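Local atomic coordinates of lipoprotein (Colwellia psychrerythraea, PDB entry 3O0Y), a protein that is of unknown function but is a putative lipoprotein, probably lipid-anchored, of a family related to metallopeptidases. Residues 311-314 and 315-319. Residues are numbered along the deposited sequence; the frame is centred on the assembly and turned at random.
Sequences DEVA and RISGV
Asp311 O accepts the backbone N-H of Arg315, with Arg315 N at 3.0 Å from Asp311 O, while the carboxylate of Asp311 leads away from the following turn, its OD1 hydrogen-bonded to Gln307 one turn back. Glu312 and Arg315, three residues apart, carry the side-chain contact: they run alongside each other, pointing the same way, and meet in a side-on, two-pronged salt bridge. Arg315 NH2 reaches Glu312 OE1 at 2.8 Å and Arg315 NE reaches Glu312 OE2 at 3.0 Å, both on the syn side of the carboxylate and with nearly straight N-H bonds. Both oxygens lie close to the guanidinium plane, but that plane is turned 31° from the carboxylate plane. Glu312 folds back at chi2 (-71°), whereas Arg315 leaves the helix with CG opposite its backbone N (chi1 178°), runs out extended, then bends at chi3, which brings NE round to the acid. Ile316 CG1 lies over one face of the guanidinium, about 3.5 Å above its plane and toward its margin. Lys557 also pairs with Glu312 OE1, and Glu501 with Arg315 NH2, so acid and base alternate across three helices. With an alanine in place of Glu312, Arg315 and Lys557 would probably lose the carboxylate they share, leaving the guanidinium with Glu501 but without the two-bond hold that fixes its turn. Glu312 O accepts from Ile316 N at 2.9 Å. Val313, buried against Val506 and Tyr527, accepts Ser317 N-H at its O, and Ser317 OG lies 3.0 Å from the same Val313 O. Ala314 O receives the amide of Gly318. Successive i to i+4 backbone bonds and an i to i+3 Glu-Arg salt bridge are characteristic of an alpha-helix, here helix 302-326 packed against helices 491-515, 521-532 and 555-574.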
# COMPACT_ATOMS: atom_id res chain seq x y z
N ASP A 311 4.43 -19.24 15.82
CA ASP A 311 4.20 -18.97 17.22
C ASP A 311 3.12 -17.96 17.46
O ASP A 311 2.37 -18.09 18.40
CB ASP A 311 5.47 -18.52 17.95
CG ASP A 311 6.62 -19.59 17.84
OD1 ASP A 311 6.31 -20.79 17.66
OD2 ASP A 311 7.82 -19.20 17.99
N GLU A 312 3.08 -16.94 16.61
CA GLU A 312 2.00 -15.93 16.75
C GLU A 312 0.60 -16.49 16.44
O GLU A 312 -0.39 -16.15 17.09
CB GLU A 312 2.28 -14.71 15.88
CG GLU A 312 3.37 -13.83 16.46
CD GLU A 312 2.87 -13.09 17.74
OE1 GLU A 312 2.04 -12.18 17.56
OE2 GLU A 312 3.18 -13.54 18.88
N VAL A 313 0.51 -17.37 15.45
CA VAL A 313 -0.77 -18.01 15.09
C VAL A 313 -1.22 -18.81 16.28
O VAL A 313 -2.40 -18.77 16.63
CB VAL A 313 -0.61 -18.92 13.82
CG1 VAL A 313 -1.75 -19.94 13.74
CG2 VAL A 313 -0.50 -18.05 12.47
N ALA A 314 -0.32 -19.54 16.95
CA ALA A 314 -0.70 -20.37 18.08
C ALA A 314 -1.18 -19.46 19.18
O ALA A 314 -2.20 -19.74 19.85
CB ALA A 314 0.46 -21.24 18.56
N ARG A 315 -0.46 -18.36 19.41
CA ARG A 315 -0.75 -17.50 20.57
C ARG A 315 -2.13 -16.83 20.40
O ARG A 315 -2.98 -16.89 21.27
CB ARG A 315 0.30 -16.42 20.70
CG ARG A 315 0.05 -15.45 21.86
CD ARG A 315 1.03 -14.30 21.89
NE ARG A 315 0.89 -13.36 20.75
CZ ARG A 315 -0.04 -12.43 20.58
NH1 ARG A 315 -0.98 -12.19 21.49
NH2 ARG A 315 0.06 -11.66 19.52
N ILE A 316 -2.32 -16.25 19.23
CA ILE A 316 -3.55 -15.44 18.98
C ILE A 316 -4.78 -16.36 18.93
O ILE A 316 -5.86 -16.04 19.49
CB ILE A 316 -3.42 -14.63 17.70
CG1 ILE A 316 -2.28 -13.60 17.80
CG2 ILE A 316 -4.76 -13.83 17.42
CD1 ILE A 316 -1.89 -13.08 16.39
N SER A 317 -4.64 -17.50 18.26
CA SER A 317 -5.69 -18.53 18.21
C SER A 317 -6.12 -18.93 19.61
O SER A 317 -7.35 -19.05 19.94
CB SER A 317 -5.16 -19.79 17.48
OG SER A 317 -5.24 -19.41 16.15
N GLY A 318 -5.12 -19.14 20.46
CA GLY A 318 -5.39 -19.53 21.85
C GLY A 318 -6.16 -18.50 22.64
O GLY A 318 -7.10 -18.81 23.37
N VAL A 319 -5.85 -17.24 22.38
CA VAL A 319 -6.60 -16.15 22.98
C VAL A 319 -8.05 -16.13 22.48
O VAL A 319 -9.00 -15.98 23.26
CB VAL A 319 -5.91 -14.75 22.74
CG1 VAL A 319 -6.80 -13.64 23.25
CG2 VAL A 319 -4.52 -14.72 23.42